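Local coordinates for protein phosphoserine aminotransferase (PDB 2C0R) that catalyses the reversible, pyridoxal-phosphate-dependent transamination of 3-phosphohydroxypyruvate to phosphoserine in serine biosynthesis, and an analogous step in pyridoxine biosynthesis, at residues R4-N9 with E320-L325; E48-E53 with G244-N249; E91-N96 with N142-H147; P132-I137 with A161-G166; S273-A278 with E345-L350. The protein carries 1 engineered substitution. All blocks are in the same frame, centred on the assembly; numbering follows the deposited sequence.

Interaction 1 of 5, residues R4-N9 with E320-L325; sequences RAYNFN and EGFVGL
Val323, Tyr6 and Phe8 bury the most surface where strand 6-7 pairs in parallel with strand 322-323. The main chains are joined by three bonds: Tyr6 N to Gly321 O, Val323 N to Tyr6 O, and the shortest, Phe8 N to Val323 O at 2.8 Å. Val323 sends its two methyls to different neighbours. CG2 meets Ala5 CB at 4.1 Å, while CG1, anti to the backbone N (chi1 175°), packs against the side chain of Asn9. On the other face of the sheet Tyr6 and Phe322 lie together with ring planes 34° apart, an oblique pairing in which Tyr6 CD1 sits over one face of the Phe322 ring, toward its rim. Phe8 CE1 comes to the edge of that same ring, in its plane, 3.8 Å from Phe322 CD2. Farther along, Leu325 CD2 lies 3.6 Å from Phe8 CB, the two side chains pointing the same way. An Asx turn, Asn9 N to Asn7 OD1 at 3.0 Å, shapes the chain as it leaves the strand. Gly321, at positive phi, closes helix 307-319 as the C-prime residue of a Schellman motif, and strand 322-323 starts directly after it. Helix 344-361 packs against Tyr6 and Phe8, whereas the Val323 face meets Met35 of the second subunit, whose Glu39 also pairs with Arg4.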
# COMPACT_ATOMS: atom_id res chain seq x y z
N ARG A 4 -23.80 13.31 -6.60
CA ARG A 4 -22.69 13.04 -5.65
C ARG A 4 -23.22 12.95 -4.24
O ARG A 4 -24.01 13.82 -3.83
CB ARG A 4 -21.63 14.14 -5.76
CG ARG A 4 -20.83 14.10 -7.06
CD ARG A 4 -19.73 13.01 -6.99
NE ARG A 4 -18.56 13.54 -6.26
CZ ARG A 4 -17.56 12.81 -5.78
NH1 ARG A 4 -17.56 11.50 -5.95
NH2 ARG A 4 -16.54 13.38 -5.14
N ALA A 5 -22.81 11.96 -3.48
CA ALA A 5 -23.18 11.89 -2.07
C ALA A 5 -22.56 13.05 -1.30
O ALA A 5 -21.51 13.59 -1.61
CB ALA A 5 -22.71 10.56 -1.51
N TYR A 6 -23.27 13.46 -0.23
CA TYR A 6 -22.71 14.40 0.71
C TYR A 6 -21.81 13.59 1.64
O TYR A 6 -22.25 13.06 2.66
CB TYR A 6 -23.82 15.03 1.53
CG TYR A 6 -24.76 15.88 0.70
CD1 TYR A 6 -26.13 15.75 0.94
CD2 TYR A 6 -24.30 16.79 -0.24
CE1 TYR A 6 -27.06 16.50 0.23
CE2 TYR A 6 -25.23 17.54 -0.95
CZ TYR A 6 -26.58 17.38 -0.71
OH TYR A 6 -27.49 18.15 -1.42
N ASN A 7 -20.55 13.50 1.22
CA ASN A 7 -19.61 12.55 1.82
C ASN A 7 -18.80 13.18 2.93
O ASN A 7 -17.93 13.99 2.61
CB ASN A 7 -18.69 12.05 0.72
CG ASN A 7 -17.78 10.93 1.21
OD1 ASN A 7 -17.91 10.53 2.37
ND2 ASN A 7 -16.89 10.50 0.31
N PHE A 8 -19.12 12.80 4.17
CA PHE A 8 -18.39 13.25 5.34
C PHE A 8 -17.57 12.13 5.97
O PHE A 8 -17.20 12.21 7.13
CB PHE A 8 -19.38 13.82 6.38
CG PHE A 8 -19.90 15.19 5.93
CD1 PHE A 8 -21.08 15.22 5.22
CD2 PHE A 8 -19.23 16.36 6.22
CE1 PHE A 8 -21.59 16.44 4.80
CE2 PHE A 8 -19.72 17.59 5.80
CZ PHE A 8 -20.93 17.63 5.09
N ASN A 9 -17.20 11.13 5.19
CA ASN A 9 -16.37 10.06 5.65
C ASN A 9 -15.03 10.61 6.18
O ASN A 9 -14.47 11.58 5.66
CB ASN A 9 -16.03 9.11 4.50
CG ASN A 9 -17.08 8.07 4.26
OD1 ASN A 9 -17.27 7.61 3.12
ND2 ASN A 9 -17.77 7.65 5.30
N GLU A 320 -31.14 11.17 3.62
CA GLU A 320 -31.02 12.40 2.83
C GLU A 320 -29.68 12.49 2.10
O GLU A 320 -29.34 13.59 1.62
CB GLU A 320 -31.17 13.65 3.71
CG GLU A 320 -32.44 13.64 4.57
CD GLU A 320 -33.65 13.58 3.66
OE1 GLU A 320 -34.72 13.08 4.10
OE2 GLU A 320 -33.48 14.05 2.52
N GLY A 321 -28.91 11.41 1.99
CA GLY A 321 -27.72 11.41 1.14
C GLY A 321 -26.41 11.67 1.84
O GLY A 321 -25.35 11.75 1.22
N PHE A 322 -26.43 11.81 3.16
CA PHE A 322 -25.22 11.98 3.92
C PHE A 322 -24.57 10.64 4.25
O PHE A 322 -25.23 9.66 4.58
CB PHE A 322 -25.52 12.71 5.26
CG PHE A 322 -26.02 14.11 4.98
CD1 PHE A 322 -27.39 14.36 4.90
CD2 PHE A 322 -25.11 15.14 4.80
CE1 PHE A 322 -27.84 15.64 4.63
CE2 PHE A 322 -25.60 16.43 4.52
CZ PHE A 322 -26.96 16.66 4.43
N VAL A 323 -23.24 10.67 4.16
CA VAL A 323 -22.44 9.49 4.45
C VAL A 323 -21.41 9.82 5.51
O VAL A 323 -20.72 10.86 5.40
CB VAL A 323 -21.75 9.03 3.13
CG1 VAL A 323 -20.81 7.88 3.40
CG2 VAL A 323 -22.87 8.71 2.13
N GLY A 324 -21.29 8.96 6.51
CA GLY A 324 -20.12 9.01 7.43
C GLY A 324 -20.24 9.90 8.63
O GLY A 324 -19.22 10.10 9.32
N LEU A 325 -21.41 10.42 8.99
CA LEU A 325 -21.51 11.37 10.10
C LEU A 325 -21.49 10.71 11.47
O LEU A 325 -21.29 11.40 12.47
CB LEU A 325 -22.80 12.21 9.98
CG LEU A 325 -22.82 13.17 8.80
CD1 LEU A 325 -24.18 13.76 8.58
CD2 LEU A 325 -21.78 14.27 8.98

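Interaction 2 of 5, residues E48-E53 with G244-N249; sequences EAVHNE and GIYMVN
Val50 and Tyr246 meet where residues 48-53 and 244-249, short pieces of helices 45-61 and 242-257, cross at 54° with their axes 8.9 Å apart at closest. Val50 points at the other helix. Its CG1, anti to the backbone N (chi1 166°), rests 3.6 Å from Tyr246 CA and also meets Tyr246 CB, lying closer to the backbone atom than to the side chain. The Tyr246 hydroxyl is engaged elsewhere, by Glu26. From the residue just before Tyr246, Ile245 CD1 reaches the edge of the His51 imidazole, 3.7 Å from His51 ND1. Both ring nitrogens of that histidine have partners beyond the two segments, ND1 with the Tyr47 hydroxyl and NE2 with the carbonyl of Asn234. Toward the C-terminal ends, Asn249 ND2 gives a hydrogen bond to Glu53 OE2 at 3.2 Å that is weak and somewhat doubtful, since OE2 is less surely placed; the carboxylate and amide planes stand 81° apart. Glu53 has its stronger partner in a salt bridge to Arg57. The apolar part, Val50 and Ile245, thus sits beside a polar end, Asn249 and Glu53, whose link across is weak, and the strongest polar partners of Glu53, His51 and Tyr246 lie outside the segments.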
# COMPACT_ATOMS: atom_id res chain seq x y z
N GLU A 48 8.37 7.07 -13.33
CA GLU A 48 9.34 7.80 -12.50
C GLU A 48 9.06 9.29 -12.58
O GLU A 48 9.21 10.02 -11.61
CB GLU A 48 10.78 7.51 -12.96
CG GLU A 48 11.24 6.14 -12.48
CD GLU A 48 12.59 5.76 -13.05
OE1 GLU A 48 12.92 6.32 -14.12
OE2 GLU A 48 13.23 4.92 -12.42
N ALA A 49 8.61 9.77 -13.75
CA ALA A 49 8.30 11.19 -13.83
C ALA A 49 7.17 11.57 -12.87
O ALA A 49 7.21 12.62 -12.22
CB ALA A 49 7.91 11.58 -15.26
N VAL A 50 6.14 10.73 -12.80
CA VAL A 50 5.01 10.99 -11.93
C VAL A 50 5.47 10.94 -10.47
O VAL A 50 5.15 11.79 -9.63
CB VAL A 50 3.88 9.96 -12.16
CG1 VAL A 50 2.84 9.99 -11.06
CG2 VAL A 50 3.27 10.19 -13.55
N HIS A 51 6.25 9.89 -10.19
CA HIS A 51 6.76 9.68 -8.81
C HIS A 51 7.58 10.84 -8.31
O HIS A 51 7.46 11.27 -7.15
CB HIS A 51 7.60 8.39 -8.90
CG HIS A 51 8.10 7.84 -7.61
ND1 HIS A 51 7.33 7.01 -6.81
CD2 HIS A 51 9.31 7.99 -7.02
CE1 HIS A 51 8.09 6.68 -5.76
NE2 HIS A 51 9.29 7.26 -5.86
N ASN A 52 8.45 11.37 -9.20
CA ASN A 52 9.28 12.51 -8.85
C ASN A 52 8.51 13.82 -8.87
O ASN A 52 8.77 14.70 -8.03
CB ASN A 52 10.47 12.56 -9.80
CG ASN A 52 11.45 11.46 -9.52
OD1 ASN A 52 11.96 10.76 -10.43
ND2 ASN A 52 11.69 11.26 -8.26
N GLU A 53 7.57 13.99 -9.76
CA GLU A 53 6.76 15.20 -9.83
C GLU A 53 5.94 15.37 -8.56
O GLU A 53 5.77 16.48 -8.08
CB GLU A 53 5.85 15.17 -11.07
CG GLU A 53 4.95 16.38 -11.29
CD GLU A 53 3.85 16.10 -12.29
OE1 GLU A 53 3.98 15.21 -13.13
OE2 GLU A 53 2.77 16.72 -12.23
N GLY A 244 -1.54 4.87 -6.25
CA GLY A 244 -1.78 5.84 -5.19
C GLY A 244 -0.92 7.08 -5.36
O GLY A 244 -1.36 8.21 -5.10
N ILE A 245 0.37 6.91 -5.74
CA ILE A 245 1.23 8.04 -5.90
C ILE A 245 0.82 8.89 -7.10
O ILE A 245 0.85 10.11 -7.01
CB ILE A 245 2.69 7.58 -6.00
CG1 ILE A 245 3.11 7.01 -4.63
CG2 ILE A 245 3.62 8.68 -6.45
CD1 ILE A 245 4.36 6.13 -4.71
N TYR A 246 0.41 8.25 -8.20
CA TYR A 246 -0.17 8.95 -9.32
C TYR A 246 -1.37 9.80 -8.88
O TYR A 246 -1.53 10.96 -9.30
CB TYR A 246 -0.59 7.92 -10.38
CG TYR A 246 -1.65 8.42 -11.33
CD1 TYR A 246 -1.34 9.24 -12.43
CD2 TYR A 246 -2.98 8.06 -11.14
CE1 TYR A 246 -2.32 9.67 -13.27
CE2 TYR A 246 -3.98 8.50 -11.98
CZ TYR A 246 -3.63 9.31 -13.04
OH TYR A 246 -4.64 9.72 -13.86
N MET A 247 -2.21 9.25 -8.02
CA MET A 247 -3.40 10.00 -7.56
C MET A 247 -3.02 11.11 -6.60
O MET A 247 -3.60 12.20 -6.69
CB MET A 247 -4.37 9.07 -6.86
CG MET A 247 -5.18 8.08 -7.68
SD MET A 247 -6.19 8.87 -8.97
CE MET A 247 -7.56 9.52 -8.02
N VAL A 248 -2.05 10.89 -5.73
CA VAL A 248 -1.51 12.00 -4.93
C VAL A 248 -1.03 13.12 -5.84
O VAL A 248 -1.32 14.31 -5.62
CB VAL A 248 -0.38 11.50 -4.00
CG1 VAL A 248 0.35 12.67 -3.33
CG2 VAL A 248 -0.95 10.56 -2.94
N ASN A 249 -0.31 12.75 -6.90
CA ASN A 249 0.16 13.81 -7.84
C ASN A 249 -1.00 14.63 -8.36
O ASN A 249 -0.95 15.86 -8.39
CB ASN A 249 0.97 13.14 -8.95
CG ASN A 249 1.80 14.16 -9.73
OD1 ASN A 249 2.44 15.06 -9.19
ND2 ASN A 249 1.79 13.96 -11.03

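Interaction 3 of 5, residues E91-N96 with N142-H147; sequences EGQTAN and NAAYLH
The Tyr145 ring takes Ala95 against one face, with Ala95 CA 4.2 Å above the plane and offset toward the rim, while His147 N lies in plane at its edge. Ala95 CB reaches the phenol end, 3.5 Å from Tyr145 CZ. Tyr145 CG is placed between the backbone N and the carbonyl carbon (chi1 55°), a crowded position, and the hydroxyl bonds to Tyr97 OH. The flat amide of Asn142 works at the other end of the pairing. Its ND2 donates to Gly92 O at 3.0 Å, approaching from above that carbonyl's plane, and its OD1 accepts from Thr94 OG1, though the position of OD1 is less sure; Gln140 also donates to it. Thr94 and Asn142 side chains cross at about a right angle. Main-chain bonds of a parallel pairing link the two segments: Thr94 N to Asn142 O, Ala144 N to Thr94 O, Asn96 N to Tyr145 O at 3.2 Å and His147 N to Asn96 O at 2.8 Å. The chain turns a corner at Ala144, whose CB packs against the Gln93 side chain. Both strands belong to the mixed seven-stranded sheet of the aminotransferase fold. Strand 94-99 has strand 117-122 on its other side, strand 143-149 has strand 170-173, and helix 76-88 covers Tyr145 through Ile84, Pro85 and Phe88.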
# COMPACT_ATOMS: atom_id res chain seq x y z
N GLU A 91 18.83 3.16 22.96
CA GLU A 91 18.82 2.86 24.40
C GLU A 91 19.35 4.07 25.16
O GLU A 91 20.21 4.78 24.66
CB GLU A 91 19.68 1.66 24.74
N GLY A 92 18.83 4.34 26.35
CA GLY A 92 19.23 5.53 27.09
C GLY A 92 18.49 6.78 26.64
O GLY A 92 18.67 7.85 27.25
N GLN A 93 17.67 6.75 25.59
CA GLN A 93 16.88 7.93 25.24
C GLN A 93 15.41 7.67 25.56
O GLN A 93 15.06 6.51 25.85
CB GLN A 93 16.98 8.27 23.75
CG GLN A 93 18.38 8.65 23.27
CD GLN A 93 18.34 8.88 21.77
OE1 GLN A 93 17.84 8.04 21.00
NE2 GLN A 93 18.81 10.03 21.33
N THR A 94 14.55 8.69 25.51
CA THR A 94 13.11 8.52 25.65
C THR A 94 12.38 9.02 24.41
O THR A 94 12.75 10.08 23.88
CB THR A 94 12.53 9.25 26.86
OG1 THR A 94 13.02 10.60 26.86
CG2 THR A 94 12.99 8.64 28.19
N ALA A 95 11.35 8.29 23.97
CA ALA A 95 10.49 8.77 22.88
C ALA A 95 9.41 9.59 23.59
O ALA A 95 8.61 9.01 24.35
CB ALA A 95 9.92 7.62 22.11
N ASN A 96 9.46 10.90 23.34
CA ASN A 96 8.54 11.82 23.98
C ASN A 96 7.31 12.08 23.13
O ASN A 96 7.44 12.36 21.92
CB ASN A 96 9.23 13.17 24.25
CG ASN A 96 10.25 12.98 25.40
OD1 ASN A 96 10.94 11.97 25.44
ND2 ASN A 96 10.31 13.93 26.29
N ASN A 142 16.51 13.13 27.97
CA ASN A 142 17.17 12.22 27.01
C ASN A 142 16.27 12.02 25.80
O ASN A 142 16.28 10.93 25.21
CB ASN A 142 17.53 10.91 27.73
CG ASN A 142 16.27 10.27 28.32
OD1 ASN A 142 15.24 10.92 28.34
ND2 ASN A 142 16.39 9.03 28.77
N ALA A 143 15.48 13.03 25.42
CA ALA A 143 14.50 12.83 24.36
C ALA A 143 15.15 12.55 22.99
O ALA A 143 16.02 13.31 22.58
CB ALA A 143 13.58 14.05 24.20
N ALA A 144 14.68 11.51 22.30
CA ALA A 144 15.11 11.20 20.96
C ALA A 144 14.39 12.08 19.97
O ALA A 144 14.83 12.39 18.88
CB ALA A 144 14.83 9.72 20.65
N TYR A 145 13.17 12.43 20.39
CA TYR A 145 12.28 13.19 19.51
C TYR A 145 11.08 13.60 20.35
O TYR A 145 10.91 13.07 21.44
CB TYR A 145 11.77 12.45 18.28
CG TYR A 145 11.06 11.14 18.46
CD1 TYR A 145 9.70 11.07 18.77
CD2 TYR A 145 11.75 9.94 18.32
CE1 TYR A 145 9.08 9.83 18.93
CE2 TYR A 145 11.13 8.71 18.46
CZ TYR A 145 9.79 8.65 18.76
OH TYR A 145 9.13 7.45 18.91
N LEU A 146 10.30 14.53 19.81
CA LEU A 146 9.01 14.86 20.38
C LEU A 146 7.97 14.57 19.29
O LEU A 146 8.13 15.17 18.22
CB LEU A 146 8.89 16.31 20.84
CG LEU A 146 7.47 16.70 21.29
CD1 LEU A 146 7.14 16.09 22.64
CD2 LEU A 146 7.31 18.20 21.31
N HIS A 147 6.99 13.73 19.55
CA HIS A 147 5.95 13.41 18.58
C HIS A 147 4.63 14.07 19.02
O HIS A 147 4.25 13.96 20.17
CB HIS A 147 5.79 11.90 18.57
CG HIS A 147 4.76 11.41 17.61
ND1 HIS A 147 3.39 11.49 17.85
CD2 HIS A 147 4.90 10.79 16.42
CE1 HIS A 147 2.76 10.96 16.79
NE2 HIS A 147 3.65 10.53 15.90

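Interaction 4 of 5, residues P132-I137 with A161-G166; sequences PKLQEI and AFPDTG
Leu134 carries most of this contact, laying its two methyls against the backbone of 161-163. CD1 comes 3.4 Å from Phe162 C, in the peptide that leads into Pro163, and also faces the methyl of Ala161. CD2 lies 3.7 Å from Ala161 O and 4.0 Å from Pro163 CD. The leucine CG stands anti to the carbonyl carbon (chi1 -69°), beside the backbone N, and both methyls reach 161-163 from there. The leucine side chain meets the proline ring at about a right angle, and Ile137 does the same from farther along the chain: its CD1 touches Pro163 CG and CB, both at 4.1 Å. All of this is van der Waals contact. A short 3-10 turn at 134-136 places Leu134 and Ile137 three residues apart, both directed at the other loop, and is held by Glu136 N to Lys133 O at 2.9 Å and Ile137 N to Leu134 O at 3.1 Å. Glu136 folds back so that OE2 accepts from Lys133 N at 2.8 Å, the donor coming from above the carboxylate plane. On the other segment, Gln187 holds both Phe162 O and Asp164 OD1. The two loops meet over the central sheet: Ile137 packs on Ala120 and Ala121 of strand 117-122 and Leu146 of strand 143-149, Pro163 on Leu148 and on Leu170 of strand 170-173.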
# COMPACT_ATOMS: atom_id res chain seq x y z
N PRO A 132 -3.24 20.68 25.14
CA PRO A 132 -2.18 21.27 25.95
C PRO A 132 -1.72 22.53 25.26
O PRO A 132 -1.54 22.60 24.05
CB PRO A 132 -1.07 20.25 25.94
CG PRO A 132 -1.50 19.15 25.05
CD PRO A 132 -2.89 19.37 24.56
N LYS A 133 -1.52 23.56 26.07
CA LYS A 133 -0.81 24.73 25.56
C LYS A 133 0.65 24.37 25.24
O LYS A 133 1.24 23.46 25.87
CB LYS A 133 -0.83 25.84 26.60
CG LYS A 133 -2.22 26.31 26.98
CD LYS A 133 -2.18 27.34 28.11
CE LYS A 133 -3.55 27.95 28.40
NZ LYS A 133 -3.51 29.26 29.12
N LEU A 134 1.25 25.11 24.32
CA LEU A 134 2.63 24.76 23.94
C LEU A 134 3.58 24.84 25.12
O LEU A 134 4.56 24.06 25.20
CB LEU A 134 3.06 25.63 22.75
CG LEU A 134 2.36 25.37 21.42
CD1 LEU A 134 3.13 26.00 20.26
CD2 LEU A 134 2.16 23.88 21.14
N GLN A 135 3.30 25.73 26.07
CA GLN A 135 4.09 25.99 27.28
C GLN A 135 4.12 24.79 28.21
O GLN A 135 5.02 24.62 29.02
CB GLN A 135 3.52 27.19 28.02
N GLU A 136 3.09 23.94 28.06
CA GLU A 136 3.00 22.77 28.91
C GLU A 136 3.85 21.62 28.35
O GLU A 136 3.98 20.65 29.10
CB GLU A 136 1.59 22.21 29.09
CG GLU A 136 0.50 23.17 29.52
CD GLU A 136 -0.85 22.55 29.26
OE1 GLU A 136 -1.03 21.33 29.43
OE2 GLU A 136 -1.74 23.31 28.85
N ILE A 137 4.36 21.70 27.13
CA ILE A 137 5.17 20.58 26.61
C ILE A 137 6.57 20.58 27.18
O ILE A 137 7.33 21.51 27.03
CB ILE A 137 5.25 20.62 25.07
CG1 ILE A 137 3.87 20.60 24.48
CG2 ILE A 137 6.16 19.48 24.60
CD1 ILE A 137 3.73 20.81 22.99
N ALA A 161 -0.68 25.72 16.18
CA ALA A 161 0.73 26.07 16.13
C ALA A 161 1.51 24.97 16.83
O ALA A 161 0.95 24.23 17.64
CB ALA A 161 1.02 27.40 16.82
N PHE A 162 2.78 24.88 16.51
CA PHE A 162 3.67 23.82 16.94
C PHE A 162 4.83 24.41 17.74
O PHE A 162 5.25 25.56 17.52
CB PHE A 162 4.20 23.07 15.72
CG PHE A 162 3.05 22.59 14.84
CD1 PHE A 162 2.87 23.15 13.58
CD2 PHE A 162 2.20 21.60 15.30
CE1 PHE A 162 1.84 22.71 12.76
CE2 PHE A 162 1.15 21.21 14.46
CZ PHE A 162 0.94 21.77 13.21
N PRO A 163 5.32 23.59 18.66
CA PRO A 163 6.37 24.04 19.59
C PRO A 163 7.72 24.05 18.89
O PRO A 163 7.97 23.36 17.90
CB PRO A 163 6.36 22.95 20.65
CG PRO A 163 6.07 21.72 19.81
CD PRO A 163 4.95 22.17 18.87
N ASP A 164 8.61 24.84 19.45
CA ASP A 164 9.99 24.85 18.97
C ASP A 164 10.78 23.95 19.91
O ASP A 164 10.81 24.22 21.11
CB ASP A 164 10.54 26.27 18.90
CG ASP A 164 9.88 27.19 17.89
OD1 ASP A 164 9.60 26.77 16.73
OD2 ASP A 164 9.63 28.38 18.22
N THR A 165 11.36 22.90 19.39
CA THR A 165 11.95 21.87 20.25
C THR A 165 13.46 21.94 20.24
O THR A 165 14.10 21.03 20.77
CB THR A 165 11.44 20.49 19.80
OG1 THR A 165 11.71 20.30 18.41
CG2 THR A 165 9.91 20.46 19.95
N GLY A 166 14.01 22.98 19.65
CA GLY A 166 15.48 23.14 19.65
C GLY A 166 16.13 21.97 18.93
O GLY A 166 15.73 21.59 17.82

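Interaction 5 of 5, residues S273-A278 with E345-L350; sequences SLIYDA and ESCEAL
Leu274 and Ile275 face Cys347, Glu348 and Leu350 across two helices that run almost side by side, the axes of the short segments 9.5 Å apart and their N-to-C directions only 10° from parallel. Ile275 does its touching through CD1. Its CG1 is anti to the carbonyl carbon (chi1 -65°), and the terminal methyl beyond it lies 3.8 Å from Cys347 SG, 4.0 Å from Cys347 CB and 4.0 Å from Leu350 CD2, so one carbon meets two residues that sit about a turn apart. Leu274 reaches across with CD2, which rests 3.8 Å from both Glu348 CA and Cys347 O. That methyl also lies 4.0 Å from Glu348 CG, the aliphatic start of a side chain whose own CB points away. The side-chain contacts are made by carbon and sulfur atoms, and one methyl also touches a main-chain carbonyl. Around this pair, Ile275 also packs on Ile300 of strand 299-303 and on Ile338, and Val351, next along helix 344-361, continues the contact with Leu274, Ile275 and Ala278. Ser346 and Ala349 of that helix pack against Tyr6 of strand 6-7, while Leu350 meets Leu325.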
# COMPACT_ATOMS: atom_id res chain seq x y z
N SER A 273 -16.56 27.05 9.67
CA SER A 273 -17.24 28.14 10.37
C SER A 273 -18.74 27.91 10.23
O SER A 273 -19.48 28.13 11.19
CB SER A 273 -16.82 29.46 9.74
OG SER A 273 -17.58 30.56 10.26
N LEU A 274 -19.19 27.47 9.05
CA LEU A 274 -20.64 27.28 8.90
C LEU A 274 -21.19 26.23 9.83
O LEU A 274 -22.25 26.34 10.45
CB LEU A 274 -20.86 26.90 7.43
CG LEU A 274 -22.35 26.91 7.04
CD1 LEU A 274 -22.80 28.35 6.80
CD2 LEU A 274 -22.54 26.05 5.81
N ILE A 275 -20.42 25.14 9.97
CA ILE A 275 -20.91 24.04 10.77
C ILE A 275 -20.77 24.34 12.25
O ILE A 275 -21.68 24.06 13.05
CB ILE A 275 -20.17 22.76 10.39
CG1 ILE A 275 -20.47 22.37 8.94
CG2 ILE A 275 -20.52 21.67 11.37
CD1 ILE A 275 -19.43 21.40 8.36
N TYR A 276 -19.65 24.96 12.70
CA TYR A 276 -19.55 25.33 14.11
C TYR A 276 -20.63 26.34 14.45
O TYR A 276 -21.13 26.27 15.57
CB TYR A 276 -18.17 25.90 14.43
CG TYR A 276 -17.11 24.80 14.61
CD1 TYR A 276 -15.99 24.81 13.78
CD2 TYR A 276 -17.27 23.84 15.59
CE1 TYR A 276 -15.04 23.79 13.97
CE2 TYR A 276 -16.33 22.84 15.79
CZ TYR A 276 -15.21 22.84 14.95
OH TYR A 276 -14.28 21.85 15.13
N ASP A 277 -20.96 27.24 13.52
CA ASP A 277 -22.04 28.20 13.82
C ASP A 277 -23.36 27.46 14.01
O ASP A 277 -24.16 27.87 14.84
CB ASP A 277 -22.21 29.21 12.69
CG ASP A 277 -23.50 29.99 12.86
OD1 ASP A 277 -24.51 29.92 12.10
OD2 ASP A 277 -23.50 30.74 13.86
N ALA A 278 -23.62 26.41 13.23
CA ALA A 278 -24.82 25.60 13.40
C ALA A 278 -24.88 24.93 14.76
O ALA A 278 -25.93 24.81 15.38
CB ALA A 278 -24.84 24.49 12.34
N GLU A 345 -20.71 23.05 -0.63
CA GLU A 345 -22.12 22.66 -0.78
C GLU A 345 -22.48 21.46 0.09
O GLU A 345 -23.65 21.38 0.55
CB GLU A 345 -22.37 22.41 -2.28
CG GLU A 345 -22.28 23.72 -3.05
CD GLU A 345 -20.87 24.22 -3.36
OE1 GLU A 345 -19.89 23.46 -3.12
OE2 GLU A 345 -20.71 25.38 -3.82
N SER A 346 -21.56 20.52 0.35
CA SER A 346 -21.91 19.44 1.28
C SER A 346 -22.17 19.99 2.68
O SER A 346 -23.05 19.54 3.43
CB SER A 346 -20.78 18.42 1.37
OG SER A 346 -20.75 17.63 0.18
N CYS A 347 -21.35 20.99 3.04
CA CYS A 347 -21.47 21.59 4.37
C CYS A 347 -22.77 22.39 4.48
O CYS A 347 -23.44 22.38 5.49
CB CYS A 347 -20.25 22.48 4.59
SG CYS A 347 -18.75 21.45 4.66
N GLU A 348 -23.14 23.12 3.44
CA GLU A 348 -24.45 23.83 3.46
C GLU A 348 -25.59 22.85 3.59
O GLU A 348 -26.55 23.07 4.35
CB GLU A 348 -24.62 24.59 2.14
CG GLU A 348 -23.73 25.79 1.99
CD GLU A 348 -23.98 26.47 0.64
OE1 GLU A 348 -23.74 25.79 -0.38
OE2 GLU A 348 -24.39 27.64 0.61
N ALA A 349 -25.49 21.74 2.87
CA ALA A 349 -26.54 20.73 3.01
C ALA A 349 -26.60 20.18 4.40
O ALA A 349 -27.68 20.01 4.98
CB ALA A 349 -26.34 19.63 1.97
N LEU A 350 -25.44 19.92 5.02
CA LEU A 350 -25.42 19.39 6.37
C LEU A 350 -26.07 20.35 7.35
O LEU A 350 -26.89 19.96 8.23
CB LEU A 350 -23.95 19.11 6.78
CG LEU A 350 -23.81 18.72 8.26
CD1 LEU A 350 -24.59 17.47 8.58
CD2 LEU A 350 -22.32 18.59 8.62

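Four of the five contacts join in pairs. Interactions 1 and 5, with centres 13 Å apart, meet because interaction 1 packs on helix 344-361, which carries one segment of interaction 5: Phe8 CZ lies 3.3 Å from Ser346 O, and Tyr6 CZ 3.5 Å from Ala349 CB. Interactions 3 and 4 likewise join, through Leu146 CD2, which is 3.7 Å from both Thr165 CG2 and Ile137 CG2. The two blocks stand apart, interactions 1 and 3 having centres about 41 Å from each other. Interaction 2 touches neither. The side chain of His147 in interaction 3 is about 7 Å from pyridoxal phosphate, Asn9 of interaction 1 about 11 Å, and His51 of interaction 2 about 12 Å.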